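Local coordinates for protein diaminopimelate decarboxylase (Phaeodactylum tricornutum, PDB 7JPJ) that probably catalyses the pyridoxal-phosphate-dependent decarboxylation of diaminopimelate that yields lysine, working as an obligate dimer, at residues Ser349-Gly354 / Leu362-Pro367; Gly289-Lys294 / Thr317-Pro322; Glu179-Gly184 / Lys225-Val230; Cys123-Leu128 / Pro187-Arg192. All coordinates share one frame; numbering follows the deposited sequence.

Contact 1 (Ser349-Gly354 / Leu362-Pro367); sequences SVVVVG and LMTPAP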
loop_
_atom_site.group_PDB
_atom_site.type_symbol
_atom_site.label_atom_id
_atom_site.label_comp_id
_atom_site.label_asym_id
_atom_site.label_seq_id
_atom_site.Cartn_x
_atom_site.Cartn_y
_atom_site.Cartn_z
ATOM N N SER A 349 5.572 14.668 24.360
ATOM C CA SER A 349 6.030 13.537 23.562
ATOM C C SER A 349 4.899 12.532 23.385
ATOM O O SER A 349 4.305 12.074 24.366
ATOM C CB SER A 349 7.229 12.859 24.221
ATOM O OG SER A 349 8.393 13.649 24.101
ATOM N N VAL A 350 4.604 12.184 22.132
ATOM C CA VAL A 350 3.476 11.325 21.801
ATOM C C VAL A 350 3.885 10.345 20.708
ATOM O O VAL A 350 4.936 10.473 20.078
ATOM C CB VAL A 350 2.239 12.130 21.344
ATOM C CG1 VAL A 350 1.785 13.099 22.434
ATOM C CG2 VAL A 350 2.533 12.861 20.042
ATOM N N VAL A 351 3.026 9.350 20.504
ATOM C CA VAL A 351 3.073 8.450 19.360
ATOM C C VAL A 351 1.836 8.725 18.520
ATOM O O VAL A 351 0.741 8.912 19.063
ATOM C CB VAL A 351 3.127 6.973 19.803
ATOM C CG1 VAL A 351 2.954 6.045 18.614
ATOM C CG2 VAL A 351 4.426 6.680 20.525
ATOM N N VAL A 352 2.009 8.770 17.201
ATOM C CA VAL A 352 0.927 9.085 16.274
ATOM C C VAL A 352 0.515 7.806 15.557
ATOM O O VAL A 352 1.351 7.138 14.936
ATOM C CB VAL A 352 1.341 10.173 15.271
ATOM C CG1 VAL A 352 0.155 10.575 14.406
ATOM C CG2 VAL A 352 1.902 11.380 16.008
ATOM N N VAL A 353 -0.771 7.466 15.640
ATOM C CA VAL A 353 -1.299 6.264 15.011
ATOM C C VAL A 353 -2.390 6.652 14.022
ATOM O O VAL A 353 -2.992 7.727 14.101
ATOM C CB VAL A 353 -1.842 5.247 16.037
ATOM C CG1 VAL A 353 -0.752 4.842 17.021
ATOM C CG2 VAL A 353 -3.053 5.814 16.760
ATOM N N GLY A 354 -2.647 5.740 13.076
ATOM C CA GLY A 354 -3.659 5.960 12.067
ATOM C C GLY A 354 -5.019 5.401 12.455
ATOM O O GLY A 354 -5.173 4.688 13.446
ATOM N N LEU A 362 1.064 2.799 11.915
ATOM C CA LEU A 362 1.845 3.671 12.777
ATOM C C LEU A 362 2.402 4.823 11.951
ATOM O O LEU A 362 2.929 4.607 10.854
ATOM C CB LEU A 362 2.971 2.880 13.446
ATOM C CG LEU A 362 4.009 3.618 14.286
ATOM C CD1 LEU A 362 3.328 4.445 15.357
ATOM C CD2 LEU A 362 4.961 2.613 14.902
ATOM N N MET A 363 2.278 6.044 12.473
ATOM C CA MET A 363 2.727 7.238 11.766
ATOM C C MET A 363 4.048 7.790 12.287
ATOM O O MET A 363 4.634 8.659 11.634
ATOM C CB MET A 363 1.656 8.332 11.844
ATOM C CG MET A 363 0.403 8.026 11.040
ATOM S SD MET A 363 0.765 7.637 9.317
ATOM C CE MET A 363 -0.236 8.857 8.463
ATOM N N THR A 364 4.529 7.320 13.437
ATOM C CA THR A 364 5.810 7.747 14.003
ATOM C C THR A 364 6.643 6.514 14.328
ATOM O O THR A 364 6.781 6.136 15.498
ATOM C CB THR A 364 5.610 8.605 15.252
ATOM O OG1 THR A 364 4.695 7.952 16.141
ATOM C CG2 THR A 364 5.068 9.971 14.881
ATOM N N PRO A 365 7.217 5.865 13.321
ATOM C CA PRO A 365 8.023 4.669 13.572
ATOM C C PRO A 365 9.484 5.000 13.849
ATOM O O PRO A 365 9.968 6.108 13.600
ATOM C CB PRO A 365 7.885 3.888 12.259
ATOM C CG PRO A 365 7.777 4.958 11.225
ATOM C CD PRO A 365 7.076 6.137 11.878
ATOM N N ALA A 366 10.183 4.004 14.381
ATOM C CA ALA A 366 11.623 4.118 14.532
ATOM C C ALA A 366 12.271 4.193 13.152
ATOM O O ALA A 366 11.821 3.515 12.221
ATOM C CB ALA A 366 12.181 2.932 15.319
ATOM N N PRO A 367 13.314 5.009 12.981
ATOM C CA PRO A 367 13.900 5.199 11.646
ATOM C C PRO A 367 14.323 3.903 10.968
ATOM O O PRO A 367 15.225 3.202 11.440
ATOM C CB PRO A 367 15.107 6.102 11.925
ATOM C CG PRO A 367 14.723 6.849 13.158
ATOM C CD PRO A 367 13.935 5.884 13.990
#
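The hydroxyl oxygen of T364 is held from two directions: it accepts a nearly straight hydrogen bond from the backbone of V352 (V352 N to T364 OG1, 3.0 Å, 173° at the hydrogen) and is hydrogen-bonded to A374 O. The setting is the mixed beta sheet of the second domain, built mostly from chain after the pyridoxal-binding barrel, with strand 29-33 from before it. Here strand 347-353 pairs with 373-379 on one side, V350 bonding to Q376, and T364 offers its side-chain oxygen to V352 N in place of a backbone acceptor. One residue further along, the chain from L362 makes a single beta bridge with V353, carried by M363 N bonding to V352 O at 2.9 Å, the donor tilted 27° from the carbonyl plane. With chi1 at 49°, OG1 lies between the backbone N and the carbonyl carbon of T364, while CG2 is left to pack on V352 CG2 at 3.6 Å, the two side chains crossing at about a right angle. The other branch of V352, CG1, meets M363 CB at 3.7 Å, so V352 is held by apolar contacts on both methyls and by hydrogen bonds at N and O. With a valine here instead of T364, V352 N and A374 O would probably both be left without their shared hydroxyl partner. L362 packs with T165 of the second subunit, and its chain end turns back to the strand: CG is anti to the backbone N, and L362 CD1 reaches V351 CG1 at 3.6 Å.

Contact 2 (Gly289-Lys294 / Thr317-Pro322); sequences GALVSK and TDVLRP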
loop_
_atom_site.group_PDB
_atom_site.type_symbol
_atom_site.label_atom_id
_atom_site.label_comp_id
_atom_site.label_asym_id
_atom_site.label_seq_id
_atom_site.Cartn_x
_atom_site.Cartn_y
_atom_site.Cartn_z
ATOM N N GLY A 289 4.051 18.793 -0.987
ATOM C CA GLY A 289 2.781 18.246 -0.558
ATOM C C GLY A 289 2.795 17.909 0.918
ATOM O O GLY A 289 3.833 17.587 1.494
ATOM N N ALA A 290 1.613 17.982 1.524
ATOM C CA ALA A 290 1.483 17.748 2.954
ATOM C C ALA A 290 0.128 17.132 3.256
ATOM O O ALA A 290 -0.894 17.565 2.715
ATOM C CB ALA A 290 1.653 19.046 3.753
ATOM N N LEU A 291 0.130 16.122 4.124
ATOM C CA LEU A 291 -1.109 15.537 4.619
ATOM C C LEU A 291 -1.631 16.361 5.790
ATOM O O LEU A 291 -0.894 16.640 6.743
ATOM C CB LEU A 291 -0.887 14.085 5.045
ATOM C CG LEU A 291 -2.059 13.404 5.759
ATOM C CD1 LEU A 291 -3.207 13.136 4.797
ATOM C CD2 LEU A 291 -1.613 12.123 6.443
ATOM N N VAL A 292 -2.899 16.753 5.715
ATOM C CA VAL A 292 -3.542 17.577 6.732
ATOM C C VAL A 292 -4.669 16.755 7.342
ATOM O O VAL A 292 -5.650 16.433 6.660
ATOM C CB VAL A 292 -4.069 18.895 6.153
ATOM C CG1 VAL A 292 -4.617 19.779 7.257
ATOM C CG2 VAL A 292 -2.973 19.611 5.387
ATOM N N SER A 293 -4.534 16.415 8.621
ATOM C CA SER A 293 -5.517 15.609 9.329
ATOM C C SER A 293 -5.824 16.240 10.681
ATOM O O SER A 293 -5.171 17.195 11.112
ATOM C CB SER A 293 -5.028 14.167 9.521
ATOM O OG SER A 293 -3.941 14.118 10.429
ATOM N N LYS A 294 -6.829 15.689 11.353
ATOM C CA LYS A 294 -7.234 16.146 12.672
ATOM C C LYS A 294 -7.001 15.047 13.698
ATOM O O LYS A 294 -7.084 13.854 13.390
ATOM C CB LYS A 294 -8.707 16.580 12.689
ATOM C CG LYS A 294 -8.894 18.093 12.606
ATOM C CD LYS A 294 -10.362 18.495 12.478
ATOM C CE LYS A 294 -10.558 19.550 11.390
ATOM N NZ LYS A 294 -10.605 20.938 11.942
ATOM N N THR A 317 -3.887 4.502 4.633
ATOM C CA THR A 317 -4.764 4.803 3.508
ATOM C C THR A 317 -4.323 6.051 2.750
ATOM O O THR A 317 -4.688 6.217 1.582
ATOM C CB THR A 317 -6.198 4.998 3.998
ATOM O OG1 THR A 317 -6.185 5.802 5.187
ATOM C CG2 THR A 317 -6.852 3.664 4.305
ATOM N N ASP A 318 -3.558 6.926 3.386
ATOM C CA ASP A 318 -3.159 8.193 2.787
ATOM C C ASP A 318 -1.654 8.378 2.703
ATOM O O ASP A 318 -1.163 8.939 1.719
ATOM C CB ASP A 318 -3.780 9.349 3.576
ATOM C CG ASP A 318 -5.218 9.073 3.959
ATOM O OD1 ASP A 318 -6.099 9.151 3.074
ATOM O OD2 ASP A 318 -5.463 8.747 5.140
ATOM N N VAL A 319 -0.903 7.930 3.706
ATOM C CA VAL A 319 0.555 7.969 3.681
ATOM C C VAL A 319 1.053 6.599 4.129
ATOM O O VAL A 319 0.950 6.252 5.314
ATOM C CB VAL A 319 1.131 9.083 4.566
ATOM C CG1 VAL A 319 2.644 9.081 4.499
ATOM C CG2 VAL A 319 0.590 10.440 4.139
ATOM N N LEU A 320 1.586 5.820 3.186
ATOM C CA LEU A 320 2.036 4.462 3.453
ATOM C C LEU A 320 3.526 4.367 3.752
ATOM O O LEU A 320 3.960 3.373 4.345
ATOM C CB LEU A 320 1.698 3.559 2.258
ATOM C CG LEU A 320 2.152 2.099 2.286
ATOM C CD1 LEU A 320 1.366 1.297 3.312
ATOM C CD2 LEU A 320 2.050 1.480 0.904
ATOM N N ARG A 321 4.309 5.381 3.380
ATOM C CA ARG A 321 5.759 5.306 3.548
ATOM C C ARG A 321 6.209 5.016 4.978
ATOM O O ARG A 321 7.224 4.316 5.138
ATOM C CB ARG A 321 6.398 6.595 3.018
ATOM C CG ARG A 321 6.109 6.853 1.543
ATOM C CD ARG A 321 7.084 7.842 0.912
ATOM N NE ARG A 321 7.925 8.518 1.898
ATOM C CZ ARG A 321 9.246 8.390 1.978
ATOM N NH1 ARG A 321 9.898 7.609 1.125
ATOM N NH2 ARG A 321 9.918 9.046 2.912
ATOM N N PRO A 322 5.547 5.506 6.038
ATOM C CA PRO A 322 5.936 5.057 7.386
ATOM C C PRO A 322 5.791 3.560 7.592
ATOM O O PRO A 322 6.689 2.935 8.169
ATOM C CB PRO A 322 4.993 5.849 8.301
ATOM C CG PRO A 322 4.687 7.070 7.541
ATOM C CD PRO A 322 4.619 6.649 6.101
#
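L291 and V319 make the close part of this contact, with L291 CD2 lying 3.6 Å from V319 CG2 and L291 CB following at 4.0 Å from the same methyl. The leucine thus runs past a single valine branch, the two side chains crossing at a slant, with CG anti to the backbone N (chi1 172°), which brings both methyls into contact, CD2 with V319 and CD1 with D318. The second methyl touches more loosely: L291 CD1 comes only to 4.0 Å from D318 CB, at about a right angle. The acid group is employed on its own side of the contact, where D318 OD2 accepts a hydrogen bond from G315 N. All three touching residues are buried, so the loose side is one of wider spacing and not of solvent; no hydrogen bond joins the segments. Strand 289-300 brings L291 from a sheet in which it pairs with strands 29-33 and 386-390, and D318 O takes a hydrogen bond from Y30 OH. Past V319 the chain enters helix 321-325, whose R321 touches the bound D-lysine. A leucine of the beta-sheet domain of a fold-type III pyridoxal enzyme here packs on the loop just before that helix.

Contact 3 (Glu179-Gly184 / Lys225-Val230); sequences ELVTDG and KVFPTV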
loop_
_atom_site.group_PDB
_atom_site.type_symbol
_atom_site.label_atom_id
_atom_site.label_comp_id
_atom_site.label_asym_id
_atom_site.label_seq_id
_atom_site.Cartn_x
_atom_site.Cartn_y
_atom_site.Cartn_z
ATOM N N GLU A 179 25.956 -6.910 -20.351
ATOM C CA GLU A 179 26.713 -7.878 -21.138
ATOM C C GLU A 179 26.004 -8.226 -22.439
ATOM O O GLU A 179 26.661 -8.609 -23.411
ATOM C CB GLU A 179 26.974 -9.140 -20.322
ATOM C CG GLU A 179 27.691 -8.883 -19.010
ATOM C CD GLU A 179 28.594 -10.032 -18.604
ATOM O OE1 GLU A 179 29.660 -9.764 -18.008
ATOM O OE2 GLU A 179 28.235 -11.200 -18.879
ATOM N N LEU A 180 24.677 -8.103 -22.477
ATOM C CA LEU A 180 23.951 -8.275 -23.729
ATOM C C LEU A 180 24.231 -7.144 -24.711
ATOM O O LEU A 180 24.077 -7.336 -25.921
ATOM C CB LEU A 180 22.449 -8.379 -23.453
ATOM C CG LEU A 180 22.012 -9.639 -22.704
ATOM C CD1 LEU A 180 20.516 -9.612 -22.422
ATOM C CD2 LEU A 180 22.399 -10.881 -23.493
ATOM N N VAL A 181 24.642 -5.976 -24.221
ATOM C CA VAL A 181 25.032 -4.893 -25.115
ATOM C C VAL A 181 26.416 -5.150 -25.699
ATOM O O VAL A 181 26.636 -4.995 -26.905
ATOM C CB VAL A 181 24.974 -3.540 -24.380
ATOM C CG1 VAL A 181 25.359 -2.411 -25.320
ATOM C CG2 VAL A 181 23.588 -3.306 -23.798
ATOM N N THR A 182 27.366 -5.562 -24.858
ATOM C CA THR A 182 28.755 -5.668 -25.292
ATOM C C THR A 182 29.066 -6.977 -26.009
ATOM O O THR A 182 30.083 -7.051 -26.708
ATOM C CB THR A 182 29.700 -5.504 -24.099
ATOM O OG1 THR A 182 29.441 -6.532 -23.138
ATOM C CG2 THR A 182 29.504 -4.143 -23.447
ATOM N N ASP A 183 28.234 -8.007 -25.858
ATOM C CA ASP A 183 28.472 -9.267 -26.551
ATOM C C ASP A 183 27.773 -9.346 -27.903
ATOM O O ASP A 183 27.879 -10.375 -28.579
ATOM C CB ASP A 183 28.063 -10.460 -25.668
ATOM C CG ASP A 183 26.551 -10.628 -25.537
ATOM O OD1 ASP A 183 25.785 -9.763 -26.011
ATOM O OD2 ASP A 183 26.128 -11.645 -24.941
ATOM N N GLY A 184 27.058 -8.295 -28.305
ATOM C CA GLY A 184 26.456 -8.220 -29.619
ATOM C C GLY A 184 24.984 -8.570 -29.681
ATOM O O GLY A 184 24.370 -8.381 -30.739
ATOM N N LYS A 225 28.774 5.139 -26.807
ATOM C CA LYS A 225 29.722 4.929 -27.892
ATOM C C LYS A 225 29.522 3.592 -28.594
ATOM O O LYS A 225 30.136 3.361 -29.641
ATOM C CB LYS A 225 31.164 5.042 -27.375
ATOM C CG LYS A 225 31.731 3.764 -26.789
ATOM C CD LYS A 225 33.142 3.975 -26.257
ATOM C CE LYS A 225 34.105 4.371 -27.367
ATOM N NZ LYS A 225 35.481 4.612 -26.843
ATOM N N VAL A 226 28.678 2.714 -28.048
ATOM C CA VAL A 226 28.343 1.477 -28.746
ATOM C C VAL A 226 27.424 1.769 -29.926
ATOM O O VAL A 226 27.583 1.198 -31.013
ATOM C CB VAL A 226 27.713 0.468 -27.767
ATOM C CG1 VAL A 226 27.085 -0.699 -28.519
ATOM C CG2 VAL A 226 28.757 -0.023 -26.774
ATOM N N PHE A 227 26.461 2.667 -29.740
ATOM C CA PHE A 227 25.556 3.076 -30.810
ATOM C C PHE A 227 25.857 4.515 -31.209
ATOM O O PHE A 227 25.455 5.453 -30.502
ATOM C CB PHE A 227 24.101 2.929 -30.361
ATOM C CG PHE A 227 23.794 1.589 -29.764
ATOM C CD1 PHE A 227 23.594 0.485 -30.579
ATOM C CD2 PHE A 227 23.727 1.426 -28.390
ATOM C CE1 PHE A 227 23.320 -0.757 -30.038
ATOM C CE2 PHE A 227 23.453 0.184 -27.841
ATOM C CZ PHE A 227 23.250 -0.909 -28.668
ATOM N N PRO A 228 26.561 4.745 -32.321
ATOM C CA PRO A 228 26.963 6.118 -32.673
ATOM C C PRO A 228 25.798 7.040 -32.989
ATOM O O PRO A 228 25.991 8.261 -33.014
ATOM C CB PRO A 228 27.862 5.921 -33.901
ATOM C CG PRO A 228 28.253 4.466 -33.878
ATOM C CD PRO A 228 27.091 3.752 -33.270
ATOM N N THR A 229 24.600 6.502 -33.220
ATOM C CA THR A 229 23.435 7.322 -33.524
ATOM C C THR A 229 22.807 7.958 -32.288
ATOM O O THR A 229 21.884 8.767 -32.436
ATOM C CB THR A 229 22.383 6.485 -34.253
ATOM O OG1 THR A 229 22.197 5.243 -33.559
ATOM C CG2 THR A 229 22.822 6.205 -35.684
ATOM N N VAL A 230 23.276 7.618 -31.085
ATOM C CA VAL A 230 22.692 8.165 -29.864
ATOM C C VAL A 230 23.029 9.646 -29.751
ATOM O O VAL A 230 24.183 10.056 -29.933
ATOM C CB VAL A 230 23.184 7.388 -28.634
ATOM C CG1 VAL A 230 22.732 8.075 -27.351
ATOM C CG2 VAL A 230 22.685 5.954 -28.673
#
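V181, near the end of helix 178-182, meets V226 and F227 through one branch. Followed outward, its CB points toward the other segment without itself touching, and CG1, anti to the backbone N (chi1 -179°), makes the contact. This methyl, V181 CG1, lies 4.0 Å from V226 CG1 and 4.1 Å from F227 CE2, in both cases with the side chains crossing at a slant, so that one carbon serves two neighbours. V226 CG1 does double duty as well: besides meeting V181 it sits 3.7 Å above the plane of the F227 ring, over its centre. The phenylalanine is therefore covered on that face by V226 while its CE2 turns to the helix. On its other flank the ring reaches the next helix through CE1, which packs on P187 CG, and it also touches V197 of strand 196-201. From F227 to V230 the chain makes a type I turn, between helix 210-222 and strand 232-234 of the pyridoxal-binding barrel. Every contact across the two segments is carbon on carbon, which implies that shape and burial hold the loop to the helix end and that no directional bond fixes how the methyls and ring are turned.

Contact 4 (Cys123-Leu128 / Pro187-Arg192); sequences CSVSQL and PDIVER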
loop_
_atom_site.group_PDB
_atom_site.type_symbol
_atom_site.label_atom_id
_atom_site.label_comp_id
_atom_site.label_asym_id
_atom_site.label_seq_id
_atom_site.Cartn_x
_atom_site.Cartn_y
_atom_site.Cartn_z
ATOM N N CYS A 123 13.175 -1.461 -22.416
ATOM C CA CYS A 123 13.707 -1.847 -21.118
ATOM C C CYS A 123 14.068 -3.322 -21.021
ATOM O O CYS A 123 14.562 -3.754 -19.975
ATOM C CB CYS A 123 12.706 -1.483 -20.016
ATOM S SG CYS A 123 12.446 0.306 -19.840
ATOM N N SER A 124 13.841 -4.105 -22.071
ATOM C CA SER A 124 14.263 -5.499 -22.097
ATOM C C SER A 124 14.425 -5.920 -23.550
ATOM O O SER A 124 13.995 -5.223 -24.471
ATOM C CB SER A 124 13.270 -6.412 -21.375
ATOM O OG SER A 124 12.034 -6.477 -22.067
ATOM N N VAL A 125 15.060 -7.077 -23.741
ATOM C CA VAL A 125 15.197 -7.625 -25.087
ATOM C C VAL A 125 13.824 -7.853 -25.707
ATOM O O VAL A 125 13.596 -7.535 -26.880
ATOM C CB VAL A 125 16.035 -8.916 -25.052
ATOM C CG1 VAL A 125 15.945 -9.657 -26.380
ATOM C CG2 VAL A 125 17.483 -8.593 -24.712
ATOM N N SER A 126 12.880 -8.378 -24.917
ATOM C CA SER A 126 11.538 -8.661 -25.422
ATOM C C SER A 126 10.863 -7.405 -25.954
ATOM O O SER A 126 10.180 -7.448 -26.984
ATOM C CB SER A 126 10.686 -9.277 -24.316
ATOM O OG SER A 126 11.485 -10.038 -23.432
ATOM N N GLN A 127 11.026 -6.277 -25.257
ATOM C CA GLN A 127 10.377 -5.045 -25.693
ATOM C C GLN A 127 11.005 -4.514 -26.972
ATOM O O GLN A 127 10.297 -4.038 -27.868
ATOM C CB GLN A 127 10.448 -3.991 -24.592
ATOM C CG GLN A 127 9.632 -4.325 -23.365
ATOM C CD GLN A 127 9.620 -3.195 -22.362
ATOM O OE1 GLN A 127 10.365 -2.224 -22.495
ATOM N NE2 GLN A 127 8.766 -3.311 -21.351
ATOM N N LEU A 128 12.332 -4.579 -27.070
ATOM C CA LEU A 128 13.004 -4.144 -28.287
ATOM C C LEU A 128 12.567 -4.982 -29.481
ATOM O O LEU A 128 12.309 -4.448 -30.565
ATOM C CB LEU A 128 14.518 -4.219 -28.097
ATOM C CG LEU A 128 15.388 -3.443 -29.084
ATOM C CD1 LEU A 128 15.010 -1.973 -29.077
ATOM C CD2 LEU A 128 16.856 -3.627 -28.746
ATOM N N PRO A 187 22.914 -5.130 -30.299
ATOM C CA PRO A 187 23.163 -4.578 -31.644
ATOM C C PRO A 187 22.686 -5.480 -32.768
ATOM O O PRO A 187 22.341 -4.978 -33.844
ATOM C CB PRO A 187 24.687 -4.402 -31.674
ATOM C CG PRO A 187 25.076 -4.275 -30.253
ATOM C CD PRO A 187 24.162 -5.198 -29.516
ATOM N N ASP A 188 22.656 -6.799 -32.554
ATOM C CA ASP A 188 22.133 -7.701 -33.577
ATOM C C ASP A 188 20.633 -7.513 -33.759
ATOM O O ASP A 188 20.125 -7.575 -34.886
ATOM C CB ASP A 188 22.451 -9.152 -33.218
ATOM C CG ASP A 188 23.902 -9.515 -33.478
ATOM O OD1 ASP A 188 24.737 -8.593 -33.617
ATOM O OD2 ASP A 188 24.214 -10.723 -33.534
ATOM N N ILE A 189 19.906 -7.290 -32.662
ATOM C CA ILE A 189 18.475 -7.026 -32.760
ATOM C C ILE A 189 18.226 -5.703 -33.474
ATOM O O ILE A 189 17.283 -5.574 -34.263
ATOM C CB ILE A 189 17.837 -7.046 -31.360
ATOM C CG1 ILE A 189 18.115 -8.383 -30.669
ATOM C CG2 ILE A 189 16.340 -6.793 -31.449
ATOM C CD1 ILE A 189 17.980 -8.339 -29.161
ATOM N N VAL A 190 19.077 -4.705 -33.219
ATOM C CA VAL A 190 18.914 -3.398 -33.853
ATOM C C VAL A 190 19.105 -3.509 -35.360
ATOM O O VAL A 190 18.316 -2.970 -36.146
ATOM C CB VAL A 190 19.886 -2.379 -33.232
ATOM C CG1 VAL A 190 20.048 -1.170 -34.141
ATOM C CG2 VAL A 190 19.395 -1.959 -31.858
ATOM N N GLU A 191 20.157 -4.213 -35.789
ATOM C CA GLU A 191 20.394 -4.393 -37.217
ATOM C C GLU A 191 19.308 -5.252 -37.855
ATOM O O GLU A 191 18.915 -5.015 -39.004
ATOM C CB GLU A 191 21.773 -5.015 -37.447
ATOM C CG GLU A 191 21.967 -5.612 -38.838
ATOM C CD GLU A 191 23.360 -6.174 -39.050
ATOM O OE1 GLU A 191 23.837 -6.168 -40.206
ATOM O OE2 GLU A 191 23.972 -6.628 -38.061
ATOM N N ARG A 192 18.807 -6.251 -37.121
ATOM C CA ARG A 192 17.812 -7.163 -37.676
ATOM C C ARG A 192 16.560 -6.421 -38.126
ATOM O O ARG A 192 15.987 -6.735 -39.176
ATOM C CB ARG A 192 17.460 -8.233 -36.646
ATOM C CG ARG A 192 16.740 -9.435 -37.219
ATOM C CD ARG A 192 15.767 -9.998 -36.203
ATOM N NE ARG A 192 15.296 -11.330 -36.564
ATOM C CZ ARG A 192 14.708 -12.159 -35.711
ATOM N NH1 ARG A 192 14.526 -11.788 -34.449
ATOM N NH2 ARG A 192 14.302 -13.357 -36.114
#
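The backbones of segments 123-128 and 187-192 come nearest at L128 and I189, their CA atoms 7.6 Å apart. Both belong to the outer helical layer of the alpha/beta (TIM-type) barrel: helix 125-134 follows strand 119-122, and helix 185-192 precedes strand 196-201. I189 is the side chain that joins them, because its two ends part to meet different residues. The long branch, CG1 being anti to the carbonyl carbon (chi1 -57°), ends in CD1, which touches V125 CG1 at 3.7 Å with the side chains about perpendicular. The short branch, CG2, meets L128 CD2 at a looser 4.2 Å. That leucine methyl is shared, since V190 CG2 also approaches it at 4.3 Å. L128 and V190 both pack on L195, and L128 also on V142 of strand 141-147, so the apolar seam runs inward from the helices to the barrel wall. No polar bond crosses between the two segments; the hydrogen bonds described here gather at the start of helix 125-134. There S124 is the N-cap, its OG accepting a weak capping bond from Q127 N. S124 OG and S126 OG also hydrogen-bond to the two carboxylate oxygens of D297 of the second subunit, which ties this helix start to the dimer interface. The Q127 amide closes back over the turn and is fixed at both ends: NE2 bonds to T103 O, and OE1 accepts from C123 N at 2.9 Å, the donor nitrogen tilted 35° from the plane of the amide carbonyl.

Overall arrangement
Along the chain, contacts 3 and 4 interleave, their segments alternating within the pyridoxal-binding barrel, and both close before contact 2, which in turn closes before contact 1. Contacts 3 and 4 have centres about 11 Å apart and touch where the successive helices 178-182 and 185-192 meet. Contacts 1 and 2, with centres about 12 Å apart, lie in the mixed beta sheet and share a seam through M363, L291, V319 and P322. The two pairs sit on opposite sides of the chain's centre, about 42 to 49 Å between centres. Contacts 1 and 4 both reach the second subunit, so each end of this two-domain fold takes part in the dimer.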